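Local atomic coordinates of inactive glucansucrase (Lactobacillus reuteri, PDB entry 5JBD), a protein that is an inactive glucansucrase of glycoside hydrolase family 70, a family built around a TIM-type barrel. Residues Val251-Leu263 with Gln797-Gln809. Numbering follows the deposited sequence.
Sequences VQAENLNWEYFLL and QETYGGKYLAELQ
The carbonyl oxygen of Tyr-800 is gripped twice: Lys-803 N closes the type II turn onto it at 3.0 Å, and Asn-257 ND2 reaches it from the opposite face of its plane at 2.9 Å. Two overlapping beta turns here, type II from Tyr-800 to Lys-803 and type I from Gly-802 to Leu-805, link helices 794-800 and 805-811 of this TIM-barrel-clan protein, and one buried asparagine on helix 249-263 bonds both. With CG anti to the backbone N (chi1 -164°), the amide of Asn-257 enters the bend, and its OD1 accepts from Tyr-804 N in the type I turn at 2.8 Å, in the carbonyl plane. One side-chain amide thus bonds the backbone of the linker with both its N-H and its C=O. Glu-254, one helical turn earlier, adds a weaker grip on the turn and a link to helix 794-800. Its OE1 receives a weak bond from Gly-802 N, while OE2 is met from above the carboxylate plane by Gln-797 NE2 at 3.1 Å. Tyr-713 OH bonds both OE2 and Asn-257 ND2, and Gln-797 NE2 has a further acceptor in Ile-833 O. Aromatic packing flanks this polar core: the Tyr-260 and Tyr-804 rings lie obliquely, planes 52° apart, and Leu-268 of helix 265-269 touches both side chains. Phe-261 CE1 sits over one face of the Tyr-800 ring, toward its rim, 3.9 Å from Tyr-800 CD1, and Tyr-804 OH meets the Phe-261 ring at its edge, 3.7 Å from Phe-261 CD1.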
ATOM      1  N   VAL A 251      15.612 -12.525  -6.552  1.00 25.82           N
ATOM      2  CA  VAL A 251      14.349 -11.814  -6.388  1.00 24.98           C
ATOM      3  C   VAL A 251      13.992 -11.066  -7.684  1.00 24.54           C
ATOM      4  O   VAL A 251      12.819 -11.041  -8.099  1.00 24.86           O
ATOM      5  CB  VAL A 251      14.381 -10.859  -5.175  1.00 24.86           C
ATOM      6  CG1 VAL A 251      13.094 -10.033  -5.083  1.00 24.71           C
ATOM      7  CG2 VAL A 251      14.558 -11.663  -3.893  1.00 25.87           C
ATOM      8  N   GLN A 252      14.993 -10.481  -8.335  1.00 24.88           N
ATOM      9  CA  GLN A 252      14.742  -9.715  -9.571  1.00 25.22           C
ATOM     10  C   GLN A 252      14.197 -10.638 -10.658  1.00 25.96           C
ATOM     11  O   GLN A 252      13.256 -10.266 -11.359  1.00 25.78           O
ATOM     12  CB  GLN A 252      15.996  -8.976 -10.031  1.00 25.37           C
ATOM     13  CG  GLN A 252      16.379  -7.846  -9.087  1.00 24.74           C
ATOM     14  CD  GLN A 252      17.600  -7.064  -9.529  1.00 25.25           C
ATOM     15  OE1 GLN A 252      18.279  -7.410 -10.499  1.00 25.45           O
ATOM     16  NE2 GLN A 252      17.880  -5.984  -8.814  1.00 26.24           N
ATOM     17  N   ALA A 253      14.755 -11.856 -10.763  1.00 26.16           N
ATOM     18  CA  ALA A 253      14.220 -12.853 -11.685  1.00 26.19           C
ATOM     19  C   ALA A 253      12.797 -13.272 -11.299  1.00 26.65           C
ATOM     20  O   ALA A 253      11.934 -13.401 -12.169  1.00 27.69           O
ATOM     21  CB  ALA A 253      15.144 -14.066 -11.771  1.00 27.20           C
ATOM     22  N   GLU A 254      12.535 -13.460 -10.007  1.00 26.38           N
ATOM     23  CA  GLU A 254      11.172 -13.785  -9.544  1.00 27.11           C
ATOM     24  C   GLU A 254      10.124 -12.700  -9.879  1.00 26.58           C
ATOM     25  O   GLU A 254       8.977 -13.030 -10.204  1.00 26.25           O
ATOM     26  CB  GLU A 254      11.162 -14.159  -8.040  1.00 26.98           C
ATOM     27  CG  GLU A 254       9.792 -14.311  -7.362  1.00 26.94           C
ATOM     28  CD  GLU A 254       8.848 -15.314  -8.016  1.00 28.16           C
ATOM     29  OE1 GLU A 254       9.295 -16.175  -8.809  1.00 29.68           O
ATOM     30  OE2 GLU A 254       7.629 -15.239  -7.723  1.00 27.46           O
ATOM     31  N   ASN A 255      10.504 -11.425  -9.833  1.00 27.30           N
ATOM     32  CA  ASN A 255       9.575 -10.343 -10.241  1.00 25.97           C
ATOM     33  C   ASN A 255       9.176 -10.470 -11.716  1.00 25.76           C
ATOM     34  O   ASN A 255       7.996 -10.280 -12.061  1.00 24.57           O
ATOM     35  CB  ASN A 255      10.171  -8.953  -9.979  1.00 26.93           C
ATOM     36  CG  ASN A 255      10.336  -8.653  -8.504  1.00 27.18           C
ATOM     37  OD1 ASN A 255       9.566  -9.134  -7.654  1.00 27.66           O
ATOM     38  ND2 ASN A 255      11.344  -7.850  -8.190  1.00 26.19           N
ATOM     39  N   LEU A 256      10.151 -10.822 -12.561  1.00 24.46           N
ATOM     40  CA  LEU A 256       9.906 -11.065 -13.981  1.00 24.67           C
ATOM     41  C   LEU A 256       8.930 -12.218 -14.172  1.00 25.61           C
ATOM     42  O   LEU A 256       7.997 -12.102 -14.971  1.00 27.49           O
ATOM     43  CB  LEU A 256      11.214 -11.326 -14.740  1.00 25.35           C
ATOM     44  CG  LEU A 256      12.184 -10.154 -14.797  1.00 24.89           C
ATOM     45  CD1 LEU A 256      13.505 -10.577 -15.403  1.00 26.01           C
ATOM     46  CD2 LEU A 256      11.594  -9.002 -15.586  1.00 25.29           C
ATOM     47  N   ASN A 257       9.140 -13.304 -13.428  1.00 26.15           N
ATOM     48  CA  ASN A 257       8.197 -14.434 -13.373  1.00 26.77           C
ATOM     49  C   ASN A 257       6.783 -13.979 -13.024  1.00 26.37           C
ATOM     50  O   ASN A 257       5.819 -14.359 -13.684  1.00 26.64           O
ATOM     51  CB  ASN A 257       8.661 -15.470 -12.339  1.00 26.84           C
ATOM     52  CG  ASN A 257       7.970 -16.802 -12.507  1.00 27.64           C
ATOM     53  OD1 ASN A 257       8.380 -17.617 -13.336  1.00 27.46           O
ATOM     54  ND2 ASN A 257       6.917 -17.035 -11.731  1.00 27.07           N
ATOM     55  N   TRP A 258       6.682 -13.174 -11.972  1.00 25.33           N
ATOM     56  CA  TRP A 258       5.401 -12.673 -11.460  1.00 24.96           C
ATOM     57  C   TRP A 258       4.693 -11.771 -12.474  1.00 23.94           C
ATOM     58  O   TRP A 258       3.481 -11.880 -12.693  1.00 22.13           O
ATOM     59  CB  TRP A 258       5.644 -11.895 -10.161  1.00 25.34           C
ATOM     60  CG  TRP A 258       4.432 -11.602  -9.318  1.00 25.95           C
ATOM     61  CD1 TRP A 258       3.247 -12.278  -9.299  1.00 26.22           C
ATOM     62  CD2 TRP A 258       4.327 -10.590  -8.309  1.00 25.99           C
ATOM     63  NE1 TRP A 258       2.407 -11.734  -8.362  1.00 25.44           N
ATOM     64  CE2 TRP A 258       3.050 -10.703  -7.735  1.00 26.21           C
ATOM     65  CE3 TRP A 258       5.187  -9.597  -7.847  1.00 25.28           C
ATOM     66  CZ2 TRP A 258       2.603  -9.846  -6.725  1.00 26.03           C
ATOM     67  CZ3 TRP A 258       4.755  -8.758  -6.831  1.00 26.30           C
ATOM     68  CH2 TRP A 258       3.477  -8.892  -6.276  1.00 25.27           C
ATOM     69  N   GLU A 259       5.464 -10.882 -13.094  1.00 23.74           N
ATOM     70  CA  GLU A 259       4.936 -10.005 -14.146  1.00 23.84           C
ATOM     71  C   GLU A 259       4.419 -10.803 -15.337  1.00 24.04           C
ATOM     72  O   GLU A 259       3.313 -10.548 -15.823  1.00 23.28           O
ATOM     73  CB  GLU A 259       6.008  -9.003 -14.573  1.00 24.67           C
ATOM     74  CG  GLU A 259       6.333  -7.976 -13.486  1.00 23.68           C
ATOM     75  CD  GLU A 259       7.732  -7.397 -13.577  1.00 24.73           C
ATOM     76  OE1 GLU A 259       8.345  -7.474 -14.662  1.00 27.05           O
ATOM     77  OE2 GLU A 259       8.236  -6.887 -12.547  1.00 23.67           O
ATOM     78  N   TYR A 260       5.189 -11.815 -15.753  1.00 23.89           N
ATOM     79  CA  TYR A 260       4.788 -12.679 -16.855  1.00 24.55           C
ATOM     80  C   TYR A 260       3.467 -13.402 -16.526  1.00 24.34           C
ATOM     81  O   TYR A 260       2.580 -13.512 -17.378  1.00 24.91           O
ATOM     82  CB  TYR A 260       5.905 -13.683 -17.209  1.00 24.95           C
ATOM     83  CG  TYR A 260       5.525 -14.622 -18.334  1.00 26.05           C
ATOM     84  CD1 TYR A 260       5.580 -14.213 -19.669  1.00 26.46           C
ATOM     85  CD2 TYR A 260       5.054 -15.904 -18.060  1.00 27.07           C
ATOM     86  CE1 TYR A 260       5.193 -15.062 -20.695  1.00 27.15           C
ATOM     87  CE2 TYR A 260       4.677 -16.765 -19.077  1.00 27.91           C
ATOM     88  CZ  TYR A 260       4.746 -16.349 -20.381  1.00 27.98           C
ATOM     89  OH  TYR A 260       4.362 -17.226 -21.369  1.00 29.18           O
ATOM     90  N   PHE A 261       3.338 -13.861 -15.283  1.00 24.62           N
ATOM     91  CA  PHE A 261       2.118 -14.529 -14.803  1.00 25.48           C
ATOM     92  C   PHE A 261       0.896 -13.624 -14.898  1.00 25.82           C
ATOM     93  O   PHE A 261      -0.132 -13.992 -15.471  1.00 26.07           O
ATOM     94  CB  PHE A 261       2.339 -14.981 -13.352  1.00 25.91           C
ATOM     95  CG  PHE A 261       1.130 -15.578 -12.677  1.00 26.49           C
ATOM     96  CD1 PHE A 261       0.761 -16.897 -12.912  1.00 26.52           C
ATOM     97  CD2 PHE A 261       0.400 -14.836 -11.749  1.00 26.79           C
ATOM     98  CE1 PHE A 261      -0.335 -17.459 -12.262  1.00 27.88           C
ATOM     99  CE2 PHE A 261      -0.688 -15.395 -11.092  1.00 27.08           C
ATOM    100  CZ  PHE A 261      -1.063 -16.706 -11.357  1.00 27.13           C
ATOM    101  N   LEU A 262       1.024 -12.419 -14.362  1.00 26.11           N
ATOM    102  CA  LEU A 262      -0.088 -11.464 -14.367  1.00 25.01           C
ATOM    103  C   LEU A 262      -0.474 -11.029 -15.788  1.00 25.20           C
ATOM    104  O   LEU A 262      -1.659 -10.897 -16.089  1.00 24.91           O
ATOM    105  CB  LEU A 262       0.232 -10.265 -13.483  1.00 24.50           C
ATOM    106  CG  LEU A 262       0.349 -10.593 -11.986  1.00 23.53           C
ATOM    107  CD1 LEU A 262       0.952  -9.421 -11.258  1.00 23.63           C
ATOM    108  CD2 LEU A 262      -0.996 -10.987 -11.373  1.00 23.76           C
ATOM    109  N   LEU A 263       0.518 -10.888 -16.665  1.00 25.11           N
ATOM    110  CA  LEU A 263       0.282 -10.494 -18.059  1.00 25.29           C
ATOM    111  C   LEU A 263      -0.335 -11.605 -18.911  1.00 26.01           C
ATOM    112  O   LEU A 263      -0.754 -11.337 -20.043  1.00 25.94           O
ATOM    113  CB  LEU A 263       1.581  -9.994 -18.721  1.00 25.69           C
ATOM    114  CG  LEU A 263       2.193  -8.677 -18.212  1.00 24.18           C
ATOM    115  CD1 LEU A 263       3.651  -8.550 -18.650  1.00 24.88           C
ATOM    116  CD2 LEU A 263       1.410  -7.449 -18.666  1.00 24.89           C
ATOM    117  N   GLN A 797       2.999 -19.574  -4.167  1.00 27.24           N
ATOM    118  CA  GLN A 797       4.441 -19.445  -4.344  1.00 27.58           C
ATOM    119  C   GLN A 797       5.107 -20.797  -4.637  1.00 28.53           C
ATOM    120  O   GLN A 797       6.045 -20.874  -5.438  1.00 28.33           O
ATOM    121  CB  GLN A 797       5.088 -18.789  -3.117  1.00 26.58           C
ATOM    122  CG  GLN A 797       6.490 -18.255  -3.386  1.00 25.76           C
ATOM    123  CD  GLN A 797       6.500 -17.045  -4.329  1.00 25.12           C
ATOM    124  OE1 GLN A 797       5.632 -16.175  -4.246  1.00 25.06           O
ATOM    125  NE2 GLN A 797       7.495 -16.974  -5.203  1.00 24.72           N
ATOM    126  N   GLU A 798       4.619 -21.858  -3.989  1.00 29.90           N
ATOM    127  CA  GLU A 798       5.166 -23.202  -4.215  1.00 31.24           C
ATOM    128  C   GLU A 798       4.949 -23.632  -5.649  1.00 30.04           C
ATOM    129  O   GLU A 798       5.873 -24.085  -6.291  1.00 31.64           O
ATOM    130  CB  GLU A 798       4.538 -24.258  -3.283  1.00 34.51           C
ATOM    131  CG  GLU A 798       4.909 -24.119  -1.811  1.00 36.94           C
ATOM    132  CD  GLU A 798       6.296 -24.623  -1.455  1.00 39.32           C
ATOM    133  OE1 GLU A 798       7.029 -25.137  -2.345  1.00 38.04           O
ATOM    134  OE2 GLU A 798       6.667 -24.472  -0.258  1.00 42.38           O
ATOM    135  N   THR A 799       3.732 -23.468  -6.151  1.00 29.61           N
ATOM    136  CA  THR A 799       3.390 -23.918  -7.496  1.00 30.33           C
ATOM    137  C   THR A 799       3.960 -23.013  -8.599  1.00 30.83           C
ATOM    138  O   THR A 799       4.501 -23.510  -9.583  1.00 30.29           O
ATOM    139  CB  THR A 799       1.858 -24.046  -7.660  1.00 29.97           C
ATOM    140  OG1 THR A 799       1.364 -24.990  -6.711  1.00 29.97           O
ATOM    141  CG2 THR A 799       1.476 -24.521  -9.065  1.00 30.84           C
ATOM    142  N   TYR A 800       3.830 -21.697  -8.439  1.00 29.95           N
ATOM    143  CA  TYR A 800       4.101 -20.750  -9.533  1.00 30.02           C
ATOM    144  C   TYR A 800       5.435 -20.014  -9.451  1.00 30.46           C
ATOM    145  O   TYR A 800       5.891 -19.445 -10.452  1.00 31.06           O
ATOM    146  CB  TYR A 800       2.944 -19.751  -9.628  1.00 29.35           C
ATOM    147  CG  TYR A 800       1.645 -20.446  -9.952  1.00 29.17           C
ATOM    148  CD1 TYR A 800       1.365 -20.822 -11.245  1.00 29.91           C
ATOM    149  CD2 TYR A 800       0.711 -20.763  -8.954  1.00 30.20           C
ATOM    150  CE1 TYR A 800       0.181 -21.483 -11.557  1.00 30.35           C
ATOM    151  CE2 TYR A 800      -0.478 -21.431  -9.252  1.00 30.50           C
ATOM    152  CZ  TYR A 800      -0.731 -21.788 -10.559  1.00 30.63           C
ATOM    153  OH  TYR A 800      -1.885 -22.442 -10.890  1.00 33.30           O
ATOM    154  N   GLY A 801       6.059 -20.028  -8.278  1.00 29.79           N
ATOM    155  CA  GLY A 801       7.295 -19.305  -8.064  1.00 30.16           C
ATOM    156  C   GLY A 801       8.374 -19.838  -8.978  1.00 31.12           C
ATOM    157  O   GLY A 801       8.708 -21.030  -8.930  1.00 27.99           O
ATOM    158  N   GLY A 802       8.886 -18.970  -9.848  1.00 29.01           N
ATOM    159  CA  GLY A 802       9.908 -19.364 -10.809  1.00 29.10           C
ATOM    160  C   GLY A 802       9.477 -20.295 -11.928  1.00 29.48           C
ATOM    161  O   GLY A 802      10.310 -20.688 -12.747  1.00 30.22           O
ATOM    162  N   LYS A 803       8.188 -20.618 -12.011  1.00 30.05           N
ATOM    163  CA  LYS A 803       7.706 -21.636 -12.952  1.00 31.13           C
ATOM    164  C   LYS A 803       7.997 -21.309 -14.430  1.00 30.46           C
ATOM    165  O   LYS A 803       8.274 -22.204 -15.223  1.00 29.39           O
ATOM    166  CB  LYS A 803       6.203 -21.868 -12.740  1.00 31.68           C
ATOM    167  CG  LYS A 803       5.585 -22.929 -13.637  1.00 32.99           C
ATOM    168  CD  LYS A 803       4.106 -23.077 -13.322  1.00 34.37           C
ATOM    169  CE  LYS A 803       3.466 -24.117 -14.196  1.00 36.73           C
ATOM    170  NZ  LYS A 803       2.019 -24.310 -13.927  1.00 37.10           N
ATOM    171  N   TYR A 804       7.929 -20.024 -14.775  1.00 28.26           N
ATOM    172  CA  TYR A 804       8.091 -19.538 -16.145  1.00 29.01           C
ATOM    173  C   TYR A 804       9.514 -19.073 -16.508  1.00 29.66           C
ATOM    174  O   TYR A 804       9.745 -18.608 -17.635  1.00 30.14           O
ATOM    175  CB  TYR A 804       7.066 -18.402 -16.375  1.00 28.92           C
ATOM    176  CG  TYR A 804       5.699 -18.794 -15.850  1.00 27.97           C
ATOM    177  CD1 TYR A 804       4.992 -19.813 -16.460  1.00 29.60           C
ATOM    178  CD2 TYR A 804       5.144 -18.199 -14.714  1.00 27.48           C
ATOM    179  CE1 TYR A 804       3.759 -20.217 -15.977  1.00 29.44           C
ATOM    180  CE2 TYR A 804       3.908 -18.602 -14.227  1.00 27.88           C
ATOM    181  CZ  TYR A 804       3.222 -19.602 -14.868  1.00 28.11           C
ATOM    182  OH  TYR A 804       2.007 -20.004 -14.404  1.00 27.24           O
ATOM    183  N   LEU A 805      10.463 -19.202 -15.578  1.00 29.28           N
ATOM    184  CA  LEU A 805      11.827 -18.716 -15.818  1.00 29.59           C
ATOM    185  C   LEU A 805      12.546 -19.390 -16.998  1.00 30.21           C
ATOM    186  O   LEU A 805      13.226 -18.703 -17.775  1.00 29.06           O
ATOM    187  CB  LEU A 805      12.671 -18.796 -14.540  1.00 30.45           C
ATOM    188  CG  LEU A 805      12.254 -17.782 -13.453  1.00 30.65           C
ATOM    189  CD1 LEU A 805      13.022 -18.043 -12.166  1.00 30.71           C
ATOM    190  CD2 LEU A 805      12.464 -16.340 -13.908  1.00 30.36           C
ATOM    191  N   ALA A 806      12.408 -20.717 -17.125  1.00 31.22           N
ATOM    192  CA  ALA A 806      13.078 -21.446 -18.203  1.00 31.50           C
ATOM    193  C   ALA A 806      12.543 -21.021 -19.565  1.00 31.80           C
ATOM    194  O   ALA A 806      13.316 -20.816 -20.497  1.00 32.28           O
ATOM    195  CB  ALA A 806      12.936 -22.950 -18.017  1.00 31.98           C
ATOM    196  N   GLU A 807      11.229 -20.846 -19.667  1.00 31.86           N
ATOM    197  CA  GLU A 807      10.619 -20.386 -20.919  1.00 32.40           C
ATOM    198  C   GLU A 807      10.954 -18.898 -21.230  1.00 31.17           C
ATOM    199  O   GLU A 807      11.208 -18.548 -22.391  1.00 30.39           O
ATOM    200  CB  GLU A 807       9.121 -20.715 -20.967  1.00 34.83           C
ATOM    201  CG  GLU A 807       8.810 -22.118 -21.472  1.00 37.03           C
ATOM    202  CD  GLU A 807       9.172 -22.356 -22.922  1.00 38.21           C
ATOM    203  OE1 GLU A 807       9.311 -21.403 -23.722  1.00 42.34           O
ATOM    204  OE2 GLU A 807       9.307 -23.525 -23.272  1.00 41.26           O
ATOM    205  N   LEU A 808      11.026 -18.056 -20.197  1.00 29.07           N
ATOM    206  CA  LEU A 808      11.477 -16.673 -20.360  1.00 29.37           C
ATOM    207  C   LEU A 808      12.928 -16.613 -20.833  1.00 30.97           C
ATOM    208  O   LEU A 808      13.254 -15.807 -21.701  1.00 30.94           O
ATOM    209  CB  LEU A 808      11.320 -15.872 -19.064  1.00 28.70           C
ATOM    210  CG  LEU A 808       9.873 -15.506 -18.688  1.00 28.46           C
ATOM    211  CD1 LEU A 808       9.806 -14.991 -17.257  1.00 28.44           C
ATOM    212  CD2 LEU A 808       9.290 -14.476 -19.652  1.00 28.56           C
ATOM    213  N   GLN A 809      13.792 -17.465 -20.281  1.00 31.59           N
ATOM    214  CA  GLN A 809      15.196 -17.477 -20.680  1.00 34.76           C
ATOM    215  C   GLN A 809      15.362 -17.974 -22.118  1.00 36.22           C
ATOM    216  O   GLN A 809      16.217 -17.484 -22.851  1.00 36.03           O
ATOM    217  CB  GLN A 809      16.024 -18.327 -19.718  1.00 37.40           C
ATOM    218  CG  GLN A 809      17.510 -18.326 -20.041  1.00 40.34           C
ATOM    219  CD  GLN A 809      18.369 -18.624 -18.826  1.00 45.32           C
ATOM    220  OE1 GLN A 809      18.079 -19.547 -18.043  1.00 46.40           O
ATOM    221  NE2 GLN A 809      19.447 -17.855 -18.664  1.00 46.06           N
TER